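Local coordinates for glucan-binding protein C, GbpC (Streptococcus mutans UA159, PDB 5UQZ) that probably binds glucan at the cell surface and is thought to mediate both sucrose-independent and sucrose-dependent adherence, at residues Q62-I67 / S142-K147; M126-Q131 / Y156-S161; A184-A189 / G317-N322; S214-I219 / T306-P311. All coordinates share one frame; numbering follows the deposited sequence. Where two conformers were deposited one is given.

Interaction 1 (Q62-I67 / S142-K147)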
loop_
_atom_site.group_PDB
_atom_site.type_symbol
_atom_site.label_atom_id
_atom_site.label_comp_id
_atom_site.label_asym_id
_atom_site.label_seq_id
_atom_site.Cartn_x
_atom_site.Cartn_y
_atom_site.Cartn_z
ATOM N N GLN A 62 -19.343 7.929 -2.160
ATOM C CA GLN A 62 -18.612 7.794 -0.900
ATOM C C GLN A 62 -19.344 8.446 0.257
ATOM O O GLN A 62 -19.541 9.673 0.286
ATOM C CB GLN A 62 -17.219 8.414 -1.040
ATOM C CG GLN A 62 -16.407 8.383 0.277
ATOM C CD GLN A 62 -16.006 6.961 0.613
ATOM O OE1 GLN A 62 -16.856 6.172 1.051
ATOM N NE2 GLN A 62 -14.701 6.642 0.427
ATOM N N GLY A 63 -19.729 7.656 1.246
ATOM C CA GLY A 63 -20.256 8.145 2.501
ATOM C C GLY A 63 -19.364 7.833 3.684
ATOM O O GLY A 63 -19.704 8.230 4.809
ATOM N N LEU A 64 -18.267 7.114 3.473
ATOM C CA LEU A 64 -17.382 6.720 4.560
ATOM C C LEU A 64 -16.241 7.730 4.639
ATOM O O LEU A 64 -15.585 8.009 3.632
ATOM C CB LEU A 64 -16.804 5.335 4.294
ATOM C CG LEU A 64 -15.835 4.840 5.398
ATOM C CD1 LEU A 64 -16.565 4.547 6.692
ATOM C CD2 LEU A 64 -15.142 3.555 4.905
ATOM N N VAL A 65 -15.985 8.232 5.847
ATOM C CA VAL A 65 -14.788 8.999 6.159
ATOM C C VAL A 65 -14.056 8.199 7.230
ATOM O O VAL A 65 -14.535 8.098 8.360
ATOM C CB VAL A 65 -15.127 10.429 6.631
ATOM C CG1 VAL A 65 -13.842 11.175 6.935
ATOM C CG2 VAL A 65 -15.990 11.156 5.583
ATOM N N PHE A 66 -12.938 7.597 6.862
ATOM C CA PHE A 66 -12.216 6.681 7.740
ATOM C C PHE A 66 -10.775 6.698 7.252
ATOM O O PHE A 66 -10.321 5.831 6.504
ATOM C CB PHE A 66 -12.845 5.300 7.641
ATOM C CG PHE A 66 -12.163 4.251 8.519
ATOM C CD1 PHE A 66 -12.056 4.424 9.899
ATOM C CD2 PHE A 66 -11.664 3.101 7.968
ATOM C CE1 PHE A 66 -11.443 3.435 10.682
ATOM C CE2 PHE A 66 -11.076 2.120 8.744
ATOM C CZ PHE A 66 -10.988 2.292 10.093
ATOM N N ILE A 67 -10.063 7.745 7.641
ATOM C CA ILE A 67 -8.752 7.994 7.060
ATOM C C ILE A 67 -7.661 8.252 8.049
ATOM O O ILE A 67 -6.486 8.000 7.752
ATOM C CB ILE A 67 -8.783 9.078 6.000
ATOM C CG1 ILE A 67 -7.413 9.277 5.364
ATOM C CG2 ILE A 67 -9.259 10.257 6.533
ATOM C CD1 ILE A 67 -6.744 7.867 4.973
ATOM N N SER A 142 -14.076 9.993 12.255
ATOM C CA SER A 142 -14.642 9.115 11.248
ATOM C C SER A 142 -16.167 9.064 11.315
ATOM O O SER A 142 -16.767 9.208 12.390
ATOM C CB SER A 142 -14.048 7.707 11.381
ATOM O OG SER A 142 -12.654 7.749 11.107
ATOM N N LYS A 143 -16.793 8.812 10.154
ATOM C CA LYS A 143 -18.249 8.713 10.099
ATOM C C LYS A 143 -18.619 7.869 8.894
ATOM O O LYS A 143 -17.816 7.683 7.965
ATOM C CB LYS A 143 -18.898 10.094 9.982
ATOM C CG LYS A 143 -18.596 10.830 8.724
ATOM C CD LYS A 143 -19.404 12.124 8.613
ATOM C CE LYS A 143 -19.074 12.825 7.269
ATOM N NZ LYS A 143 -20.103 13.856 6.904
ATOM N N TYR A 144 -19.859 7.396 8.895
ATOM C CA TYR A 144 -20.422 6.718 7.716
ATOM C C TYR A 144 -21.829 7.256 7.513
ATOM O O TYR A 144 -22.668 7.111 8.403
ATOM C CB TYR A 144 -20.466 5.198 7.927
ATOM C CG TYR A 144 -21.199 4.531 6.800
ATOM C CD1 TYR A 144 -20.566 4.309 5.569
ATOM C CD2 TYR A 144 -22.520 4.162 6.946
ATOM C CE1 TYR A 144 -21.259 3.735 4.490
ATOM C CE2 TYR A 144 -23.224 3.549 5.880
ATOM C CZ TYR A 144 -22.584 3.342 4.635
ATOM O OH TYR A 144 -23.213 2.738 3.567
ATOM N N ASN A 145 -22.085 7.832 6.349
ATOM C CA ASN A 145 -23.409 8.412 6.049
ATOM C C ASN A 145 -23.915 9.260 7.221
ATOM O O ASN A 145 -25.059 9.141 7.680
ATOM C CB ASN A 145 -24.403 7.310 5.646
ATOM C CG ASN A 145 -24.197 6.871 4.188
ATOM O OD1 ASN A 145 -23.472 7.508 3.418
ATOM N ND2 ASN A 145 -24.840 5.770 3.814
ATOM N N ASP A 146 -23.042 10.144 7.703
ATOM C CA ASP A 146 -23.386 11.068 8.778
ATOM C C ASP A 146 -23.625 10.399 10.132
ATOM O O ASP A 146 -24.084 11.102 11.059
ATOM C CB ASP A 146 -24.518 12.010 8.380
ATOM C CG ASP A 146 -24.101 12.968 7.323
ATOM O OD1 ASP A 146 -22.899 13.186 7.100
ATOM O OD2 ASP A 146 -25.036 13.556 6.718
ATOM N N LYS A 147 -23.303 9.129 10.293
ATOM C CA LYS A 147 -23.271 8.476 11.599
ATOM C C LYS A 147 -21.826 8.540 12.066
ATOM O O LYS A 147 -20.947 7.870 11.494
ATOM C CB LYS A 147 -23.721 7.019 11.483
ATOM C CG LYS A 147 -25.147 6.870 10.973
ATOM C CD LYS A 147 -25.464 5.379 10.750
ATOM C CE LYS A 147 -26.924 5.209 10.403
ATOM N NZ LYS A 147 -27.394 3.807 10.603
HETATM O O HOH W 1 -20.875 10.644 5.813
HETATM O O HOH W 2 -11.048 9.575 9.503
#

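Interaction 2 (M126-Q131 / Y156-S161)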
loop_
_atom_site.group_PDB
_atom_site.type_symbol
_atom_site.label_atom_id
_atom_site.label_comp_id
_atom_site.label_asym_id
_atom_site.label_seq_id
_atom_site.Cartn_x
_atom_site.Cartn_y
_atom_site.Cartn_z
ATOM N N MET A 126 1.039 -14.305 14.553
ATOM C CA MET A 126 -0.220 -14.982 14.278
ATOM C C MET A 126 0.036 -16.435 13.927
ATOM O O MET A 126 1.117 -16.803 13.449
ATOM C CB MET A 126 -0.938 -14.320 13.103
ATOM C CG MET A 126 -1.544 -12.959 13.443
ATOM S SD MET A 126 -2.419 -12.187 12.094
ATOM C CE MET A 126 -3.991 -13.016 12.176
ATOM N N LYS A 127 -0.963 -17.278 14.209
ATOM C CA LYS A 127 -0.903 -18.712 13.975
ATOM C C LYS A 127 -1.988 -19.069 12.964
ATOM O O LYS A 127 -3.148 -18.626 13.092
ATOM C CB LYS A 127 -1.171 -19.399 15.331
ATOM C CG LYS A 127 -1.238 -20.913 15.222
ATOM C CD LYS A 127 -1.277 -21.551 16.611
ATOM C CE LYS A 127 -1.465 -23.054 16.493
ATOM N NZ LYS A 127 -1.567 -23.707 17.820
ATOM N N VAL A 128 -1.621 -19.870 11.974
ATOM C CA VAL A 128 -2.576 -20.238 10.931
ATOM C C VAL A 128 -3.840 -20.813 11.560
ATOM O O VAL A 128 -3.773 -21.701 12.428
ATOM C CB VAL A 128 -1.942 -21.245 9.962
ATOM C CG1 VAL A 128 -3.023 -21.937 9.114
ATOM C CG2 VAL A 128 -0.931 -20.547 9.058
ATOM N N GLY A 129 -4.998 -20.302 11.121
ATOM C CA GLY A 129 -6.282 -20.854 11.483
ATOM C C GLY A 129 -6.897 -20.277 12.730
ATOM O O GLY A 129 -8.036 -20.623 13.055
ATOM N N ASP A 130 -6.179 -19.409 13.473
ATOM C CA ASP A 130 -6.670 -18.869 14.739
ATOM C C ASP A 130 -7.113 -17.422 14.579
ATOM O O ASP A 130 -6.283 -16.495 14.523
ATOM C CB ASP A 130 -5.569 -18.961 15.763
ATOM C CG ASP A 130 -5.353 -20.414 16.217
ATOM O OD1 ASP A 130 -6.194 -21.300 15.897
ATOM O OD2 ASP A 130 -4.399 -20.681 16.907
ATOM N N GLN A 131 -8.426 -17.224 14.553
ATOM C CA GLN A 131 -8.964 -15.889 14.329
ATOM C C GLN A 131 -8.670 -15.018 15.542
ATOM O O GLN A 131 -8.789 -15.469 16.695
ATOM C CB GLN A 131 -10.471 -15.981 14.089
ATOM C CG GLN A 131 -11.156 -14.626 13.832
ATOM C CD GLN A 131 -12.654 -14.816 13.617
ATOM O OE1 GLN A 131 -13.071 -15.376 12.587
ATOM N NE2 GLN A 131 -13.449 -14.404 14.563
ATOM N N TYR A 156 -9.065 -10.753 12.117
ATOM C CA TYR A 156 -8.008 -11.181 11.207
ATOM C C TYR A 156 -7.760 -12.667 11.420
ATOM O O TYR A 156 -7.670 -13.135 12.568
ATOM C CB TYR A 156 -6.663 -10.467 11.523
ATOM C CG TYR A 156 -6.719 -8.967 11.524
ATOM C CD1 TYR A 156 -7.022 -8.238 12.670
ATOM C CD2 TYR A 156 -6.328 -8.268 10.400
ATOM C CE1 TYR A 156 -6.954 -6.840 12.706
ATOM C CE2 TYR A 156 -6.264 -6.855 10.408
ATOM C CZ TYR A 156 -6.549 -6.153 11.564
ATOM O OH TYR A 156 -6.489 -4.786 11.539
ATOM N N THR A 157 -7.574 -13.391 10.315
ATOM C CA THR A 157 -7.226 -14.823 10.383
ATOM C C THR A 157 -6.115 -15.092 9.373
ATOM O O THR A 157 -6.287 -14.837 8.172
ATOM C CB THR A 157 -8.417 -15.723 10.035
ATOM O OG1 THR A 157 -9.499 -15.381 10.900
ATOM C CG2 THR A 157 -8.058 -17.192 10.243
ATOM N N LEU A 158 -5.011 -15.650 9.863
ATOM C CA LEU A 158 -3.927 -16.063 8.964
ATOM C C LEU A 158 -4.292 -17.426 8.369
ATOM O O LEU A 158 -4.515 -18.381 9.123
ATOM C CB LEU A 158 -2.639 -16.166 9.777
ATOM C CG LEU A 158 -1.382 -16.529 8.962
ATOM C CD1 LEU A 158 -0.963 -15.415 8.002
ATOM C CD2 LEU A 158 -0.223 -16.856 9.907
ATOM N N ASN A 159 -4.419 -17.514 7.046
ATOM C CA ASN A 159 -4.830 -18.770 6.416
ATOM C C ASN A 159 -3.634 -19.610 5.995
ATOM O O ASN A 159 -3.750 -20.827 5.846
ATOM C CB ASN A 159 -5.665 -18.500 5.157
ATOM C CG ASN A 159 -6.880 -17.669 5.483
ATOM O OD1 ASN A 159 -7.646 -18.013 6.415
ATOM N ND2 ASN A 159 -7.045 -16.567 4.773
ATOM N N SER A 160 -2.498 -18.991 5.736
ATOM C CA SER A 160 -1.278 -19.671 5.293
ATOM C C SER A 160 -0.105 -18.723 5.488
ATOM O O SER A 160 -0.293 -17.495 5.592
ATOM C CB SER A 160 -1.367 -20.123 3.840
ATOM O OG SER A 160 -1.403 -19.002 2.935
ATOM N N SER A 161 1.096 -19.299 5.506
ATOM C CA SER A 161 2.328 -18.512 5.599
ATOM C C SER A 161 3.326 -18.992 4.544
ATOM O O SER A 161 3.195 -20.095 3.981
ATOM C CB SER A 161 2.949 -18.694 6.989
ATOM O OG SER A 161 4.114 -17.927 7.069
HETATM O O HOH W 3 -4.501 -16.288 12.563
HETATM O O HOH W 4 -11.664 -17.026 10.828
#

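Interaction 3 (A184-A189 / G317-N322)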
loop_
_atom_site.group_PDB
_atom_site.type_symbol
_atom_site.label_atom_id
_atom_site.label_comp_id
_atom_site.label_asym_id
_atom_site.label_seq_id
_atom_site.Cartn_x
_atom_site.Cartn_y
_atom_site.Cartn_z
ATOM N N ALA A 184 6.974 -12.914 6.988
ATOM C CA ALA A 184 7.569 -14.164 7.455
ATOM C C ALA A 184 8.721 -14.508 6.541
ATOM O O ALA A 184 8.806 -14.030 5.419
ATOM C CB ALA A 184 6.540 -15.280 7.410
ATOM N N GLN A 185 9.593 -15.413 7.017
ATOM C CA GLN A 185 10.585 -15.983 6.103
ATOM C C GLN A 185 9.874 -16.677 4.944
ATOM O O GLN A 185 8.748 -17.186 5.102
ATOM C CB GLN A 185 11.467 -16.986 6.864
ATOM C CG GLN A 185 12.532 -17.698 6.007
ATOM C CD GLN A 185 13.521 -16.715 5.337
ATOM O OE1 GLN A 185 13.185 -16.015 4.365
ATOM N NE2 GLN A 185 14.781 -16.735 5.790
ATOM N N THR A 186 10.538 -16.712 3.773
ATOM C CA THR A 186 10.097 -17.559 2.665
ATOM C C THR A 186 10.950 -18.816 2.742
ATOM O O THR A 186 12.110 -18.834 2.304
ATOM C CB THR A 186 10.284 -16.846 1.328
ATOM O OG1 THR A 186 9.626 -15.568 1.388
ATOM C CG2 THR A 186 9.662 -17.650 0.184
ATOM N N SER A 187 10.396 -19.855 3.361
ATOM C CA SER A 187 11.209 -21.006 3.723
ATOM C C SER A 187 11.490 -21.937 2.553
ATOM O O SER A 187 12.475 -22.677 2.611
ATOM C CB SER A 187 10.509 -21.802 4.821
ATOM O OG SER A 187 10.364 -21.012 5.985
ATOM N N ASN A 188 10.629 -21.960 1.544
ATOM C CA ASN A 188 10.731 -22.939 0.465
ATOM C C ASN A 188 10.995 -22.275 -0.871
ATOM O O ASN A 188 10.605 -21.133 -1.082
ATOM C CB ASN A 188 9.434 -23.712 0.393
ATOM C CG ASN A 188 9.087 -24.339 1.721
ATOM O OD1 ASN A 188 9.913 -25.036 2.325
ATOM N ND2 ASN A 188 7.874 -24.104 2.199
ATOM N N ALA A 189 11.672 -23.021 -1.752
ATOM C CA ALA A 189 11.800 -22.632 -3.148
ATOM C C ALA A 189 10.498 -22.907 -3.903
ATOM O O ALA A 189 9.627 -23.638 -3.437
ATOM C CB ALA A 189 12.925 -23.464 -3.786
ATOM N N GLY A 317 2.758 -13.393 -2.150
ATOM C CA GLY A 317 3.618 -14.556 -2.333
ATOM C C GLY A 317 4.419 -14.397 -3.604
ATOM O O GLY A 317 4.272 -13.427 -4.340
ATOM N N GLY A 318 5.291 -15.376 -3.848
ATOM C CA GLY A 318 6.105 -15.391 -5.057
ATOM C C GLY A 318 7.576 -15.096 -4.856
ATOM O O GLY A 318 8.345 -15.214 -5.818
ATOM N N ASN A 319 8.004 -14.707 -3.651
ATOM C CA ASN A 319 9.427 -14.487 -3.420
ATOM C C ASN A 319 10.183 -15.797 -3.529
ATOM O O ASN A 319 9.650 -16.877 -3.228
ATOM C CB ASN A 319 9.665 -14.006 -1.981
ATOM C CG ASN A 319 9.298 -12.557 -1.793
ATOM O OD1 ASN A 319 8.498 -11.996 -2.578
ATOM N ND2 ASN A 319 9.755 -11.944 -0.727
ATOM N N ASP A 320 11.466 -15.698 -3.893
ATOM C CA ASP A 320 12.337 -16.852 -3.803
ATOM C C ASP A 320 12.631 -17.211 -2.342
ATOM O O ASP A 320 12.507 -16.401 -1.401
ATOM C CB ASP A 320 13.641 -16.597 -4.560
ATOM C CG ASP A 320 13.438 -16.708 -6.078
ATOM O OD1 ASP A 320 12.588 -17.528 -6.501
ATOM O OD2 ASP A 320 14.131 -16.041 -6.823
ATOM N N GLN A 321 13.067 -18.453 -2.181
ATOM C CA GLN A 321 13.504 -18.940 -0.885
ATOM C C GLN A 321 14.527 -17.994 -0.263
ATOM O O GLN A 321 15.417 -17.456 -0.948
ATOM C CB GLN A 321 14.132 -20.325 -1.090
ATOM C CG GLN A 321 14.472 -21.021 0.191
ATOM C CD GLN A 321 15.009 -22.399 -0.071
ATOM O OE1 GLN A 321 15.741 -22.632 -1.047
ATOM N NE2 GLN A 321 14.637 -23.320 0.760
ATOM N N ASN A 322 14.392 -17.763 1.046
ATOM C CA ASN A 322 15.321 -16.952 1.830
ATOM C C ASN A 322 15.157 -15.448 1.652
ATOM O O ASN A 322 15.930 -14.695 2.273
ATOM C CB ASN A 322 16.794 -17.365 1.658
ATOM C CG ASN A 322 17.032 -18.755 2.162
ATOM O OD1 ASN A 322 16.413 -19.165 3.149
ATOM N ND2 ASN A 322 17.881 -19.503 1.483
HETATM O O HOH W 5 17.027 -15.193 4.727
HETATM O O HOH W 6 9.960 -19.611 -3.174
#

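Interaction 4 (S214-I219 / T306-P311)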
loop_
_atom_site.group_PDB
_atom_site.type_symbol
_atom_site.label_atom_id
_atom_site.label_comp_id
_atom_site.label_asym_id
_atom_site.label_seq_id
_atom_site.Cartn_x
_atom_site.Cartn_y
_atom_site.Cartn_z
ATOM N N SER A 214 -25.381 -1.548 3.811
ATOM C CA SER A 214 -26.012 -1.973 2.563
ATOM C C SER A 214 -26.574 -0.834 1.722
ATOM O O SER A 214 -27.160 -1.138 0.676
ATOM C CB SER A 214 -27.043 -3.079 2.776
ATOM O OG SER A 214 -28.080 -2.613 3.611
ATOM N N GLY A 215 -26.357 0.423 2.102
ATOM C CA GLY A 215 -26.538 1.527 1.176
ATOM C C GLY A 215 -25.405 1.621 0.167
ATOM O O GLY A 215 -25.469 2.429 -0.763
ATOM N N ASN A 216 -24.358 0.808 0.332
ATOM C CA ASN A 216 -23.283 0.741 -0.649
ATOM C C ASN A 216 -22.513 2.039 -0.761
ATOM O O ASN A 216 -22.005 2.407 -1.832
ATOM C CB ASN A 216 -23.746 0.215 -2.004
ATOM C CG ASN A 216 -24.097 -1.245 -1.962
ATOM O OD1 ASN A 216 -24.002 -1.902 -0.924
ATOM N ND2 ASN A 216 -24.559 -1.773 -3.093
ATOM N N ASN A 217 -22.368 2.746 0.380
ATOM C CA ASN A 217 -21.623 4.006 0.398
ATOM C C ASN A 217 -20.244 3.876 1.040
ATOM O O ASN A 217 -19.559 4.893 1.195
ATOM C CB ASN A 217 -22.429 5.101 1.099
ATOM C CG ASN A 217 -23.775 5.350 0.414
ATOM O OD1 ASN A 217 -24.838 5.097 0.991
ATOM N ND2 ASN A 217 -23.711 5.825 -0.838
ATOM N N ALA A 218 -19.802 2.676 1.427
ATOM C CA ALA A 218 -18.473 2.548 2.023
ATOM C C ALA A 218 -17.495 2.197 0.916
ATOM O O ALA A 218 -17.313 1.027 0.575
ATOM C CB ALA A 218 -18.453 1.513 3.152
ATOM N N ILE A 219 -16.815 3.200 0.362
ATOM C CA ILE A 219 -15.827 2.949 -0.678
ATOM C C ILE A 219 -14.472 2.896 0.011
ATOM O O ILE A 219 -14.067 3.856 0.683
ATOM C CB ILE A 219 -15.859 3.997 -1.801
ATOM C CG1 ILE A 219 -17.298 4.283 -2.285
ATOM C CG2 ILE A 219 -14.975 3.495 -2.973
ATOM C CD1 ILE A 219 -18.091 3.076 -2.711
ATOM N N THR A 306 -16.417 -1.370 -3.103
ATOM C CA THR A 306 -17.595 -1.068 -2.286
ATOM C C THR A 306 -17.646 -2.137 -1.215
ATOM O O THR A 306 -17.848 -3.333 -1.526
ATOM C CB THR A 306 -18.856 -1.064 -3.141
ATOM O OG1 THR A 306 -18.740 -0.048 -4.147
ATOM C CG2 THR A 306 -20.066 -0.782 -2.269
ATOM N N TYR A 307 -17.315 -1.740 -0.003
ATOM C CA TYR A 307 -17.238 -2.658 1.117
ATOM C C TYR A 307 -18.623 -2.815 1.719
ATOM O O TYR A 307 -19.245 -1.842 2.181
ATOM C CB TYR A 307 -16.242 -2.116 2.154
ATOM C CG TYR A 307 -16.146 -3.034 3.362
ATOM C CD1 TYR A 307 -15.708 -4.344 3.219
ATOM C CD2 TYR A 307 -16.555 -2.616 4.639
ATOM C CE1 TYR A 307 -15.690 -5.219 4.305
ATOM C CE2 TYR A 307 -16.516 -3.453 5.710
ATOM C CZ TYR A 307 -16.086 -4.738 5.559
ATOM O OH TYR A 307 -16.063 -5.625 6.609
ATOM N N LYS A 308 -19.109 -4.059 1.707
ATOM C CA LYS A 308 -20.487 -4.354 2.114
ATOM C C LYS A 308 -20.536 -5.007 3.495
ATOM O O LYS A 308 -21.589 -5.483 3.917
ATOM C CB LYS A 308 -21.141 -5.261 1.078
ATOM C CG LYS A 308 -21.296 -4.501 -0.257
ATOM C CD LYS A 308 -21.923 -5.430 -1.327
ATOM C CE LYS A 308 -22.020 -4.705 -2.657
ATOM N NZ LYS A 308 -22.656 -5.482 -3.763
ATOM N N GLY A 309 -19.421 -5.043 4.203
ATOM C CA GLY A 309 -19.426 -5.612 5.538
ATOM C C GLY A 309 -19.077 -7.073 5.612
ATOM O O GLY A 309 -19.093 -7.618 6.707
ATOM N N GLU A 310 -18.642 -7.674 4.552
ATOM C CA GLU A 310 -18.371 -9.098 4.494
ATOM C C GLU A 310 -16.873 -9.364 4.393
ATOM O O GLU A 310 -16.101 -8.495 3.969
ATOM C CB GLU A 310 -19.109 -9.648 3.271
ATOM C CG GLU A 310 -20.635 -9.467 3.427
ATOM C CD GLU A 310 -21.462 -10.685 3.062
ATOM O OE1 GLU A 310 -20.955 -11.771 2.677
ATOM O OE2 GLU A 310 -22.691 -10.540 3.149
ATOM N N PRO A 311 -16.417 -10.548 4.775
ATOM C CA PRO A 311 -14.945 -10.791 4.814
ATOM C C PRO A 311 -14.301 -10.706 3.425
ATOM O O PRO A 311 -14.929 -10.953 2.372
ATOM C CB PRO A 311 -14.845 -12.223 5.363
ATOM C CG PRO A 311 -16.130 -12.386 6.164
ATOM C CD PRO A 311 -17.206 -11.651 5.377
HETATM O O HOH W 7 -25.506 -4.748 -3.099
HETATM O O HOH W 8 -21.107 0.094 1.569
#

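Interaction 1 (Q62-I67 / S142-K147)
Val-65 and Lys-143 are a hydrogen-bonded antiparallel pair: Val-65 N meets Lys-143 O at 2.9 Å, and Lys-143 N returns to Val-65 O. Leu-64 and Tyr-144 follow as the non-hydrogen-bonded pair and turn their side chains to the buried face, where they cross at about a right angle. This is the close part of the contact: Leu-64 CB lies 4.1 Å from Tyr-144 CD1, at the edge of the ring, and beside it Asn-145 OD1 comes to 3.4 Å from Gly-63 CA. Segment 62-67 thus adds an outer strand to a tight hairpin, whose type I' turn runs from Tyr-144 to Lys-147 into strand 147-148. At the turn, Gly-63 O accepts Asn-145 N (2.9 Å), while the side chain of Asn-145 bonds through ND2 to Asn-217. The opposite face, that of Val-65 and Lys-143, is partly exposed and looser. Lys-143 CG sits between backbone N and carbonyl carbon (chi1 65°), and the extended chain passes Val-65, CE lying 3.9 Å from CG2, before NZ forms a salt bridge with Asp-146 OD1 at 2.9 Å. One water joins Gly-63 O to Asp-146 N; another joins Ile-67 N to Ser-142 OG, which also bonds to Glu-69.

Interaction 2 (M126-Q131 / Y156-S161)
The backbones of Val-128 and Leu-158 approach to 4.8 Å between CA atoms where a type II turn, Lys-127 to Asp-130, lies against strand 151-160 and Gly-129 N bonds to Leu-158 O at 2.8 Å. The same carbonyl also receives a CA-H...O contact from Val-128. Leu-158 points at the turn. Its CG is anti to the backbone N (chi1 -177°), and CD2 beyond it touches Val-128 CG2 at 3.9 Å and Met-126 CB at 4.1 Å; the Val-128 and Leu-158 side chains cross at about a right angle. Met-126 bends at chi3 (81°), which turns CE onto the strand backbone, 3.7 Å from Leu-158 N and 3.8 Å from Tyr-156 CB. The turn carries the chain from strand 122-127 of the four-stranded sheet to strand 132-137 of the large sheet, next to strand 151-160, so it is a crossing between layers of the beta-supersandwich. Leu-158 also packs on Ala-168 and Ile-182 of the smaller sheet and on Ile-195 and Val-197 of strand 194-204. Between turn and strand a water donates to Lys-127 O and Asp-130 O and accepts from Leu-158 N, bridging the two backbones. Thr-157 OG1 packs 3.4 Å from CB of the exposed Gln-131, and a second water joins that hydroxyl to Gln-131 OE1.

Interaction 3 (A184-A189 / G317-N322)
Thr-186 lays its methyl group against the backbone of the 317-322 segment, CG2 standing 3.5 Å from both Asn-319 O and Asp-320 O. OG1 is anti to the carbonyl carbon (chi1 -54°), which leaves CG2 anti to the backbone N and against the 319-320 backbone; OG1 faces the side chain of Asn-319 instead, 3.7 Å from its CB, and the two side chains cross at about a right angle. The hydroxyl is buried and is held by Leu-323 O and Thr-325 OG1. From the same residue, Thr-186 O accepts Asn-322 N at 2.8 Å, almost straight (176°). Gln-321, extended beyond CG, reaches over the bend at Ser-187 and Asn-188: its CB lies 3.6 Å from Asn-188 O, and NE2 donates to Ser-187 O at 2.9 Å, the acceptor lying close to the amide plane. Gln-185 is bent at chi2 (59°), which turns CD back; OE1 accepts Thr-186 N on a lone pair and packs 3.4 Å from Asn-322 CA. A water then links Gln-185 NE2 to Asn-322 O, and NE2 has Asp-103 as a further partner. Asn-319 is fixed at both amide atoms, OD1 by His-235 and ND2 by Leu-323 O, and its side chain is about 11 Å from the bound calcium ion. Both segments are passages between the layers of the beta-supersandwich: 184-189 leaves strand 180-184 of the four-stranded sheet for strand 194-204 of the large one, whereas 317-322 leaves strand 312-319 of the large sheet for strand 325-329, the neighbour of 180-184.

Interaction 4 (S214-I219 / T306-P311)
Asn-216 and Thr-306 set their side chains at about a right angle, with Asn-216 CB 3.8 Å from Thr-306 CG2. The amide of Asn-216 then runs on beside Lys-308, whose extended aliphatic chain slants past it: OD1 is 3.8 Å from both CG and CE of the lysine. Beyond this packing a water accepts from both Asn-216 ND2 and Lys-308 NZ. With Thr-306 OG1 anti to the carbonyl carbon (chi1 -61°) and CG2 anti to the backbone N, the methyl meets Asn-216 and the hydroxyl meets Ile-219, whose CD1 comes within 3.5 Å of OG1. A single antiparallel bridge, the non-hydrogen-bonded pair Ile-219 and Thr-306, joins the loop before strand 219-222 to the one between strands 303-306 and 312-319. Next to it Tyr-307 N bonds to Ala-218 O at 2.8 Å, and Ala-218 CB packs 3.6 Å from Tyr-307 O. The ring of Tyr-307 leads away from segment 214-219 and has Gly-309 N 3.5 Å above its centre, its hydroxyl bonding to Ile-201 O. A second water accepts from Ala-218 N and donates to Tyr-307 O. Arg-57 of helix 57-60 bonds through NH2 to both Asn-216 O and Thr-306 OG1, so a cationic group spans the two segments and would probably polarise the threonine hydroxyl; with one direct backbone bond between the loops, much of the polar linkage rests on this arginine and the two waters.

In this glucan-binding domain of a longer wall-anchored protein, 62-67 opens the first loop, counting from the N terminus; it closes at 142-147 (interaction 1). Interaction 2 begins inside it at 126-131 and closes beyond it at 156-161, so the two cross without touching. Interaction 3 follows in series, joining 184-189 to 317-322, and encloses interaction 4 (214-219 with 306-311), whose loop carries the calcium ligands Ser-224, Asn-226 and Glu-237. Interactions 1 and 4 meet where Gly-63 N and Gln-62 NE2 probably bond to Asn-217 O and Ile-219 O, respectively. Interaction 3, across the chain's centre from interaction 1, touches interaction 2 through Ser-161 and Ala-184; both tie the four-stranded sheet to the large one.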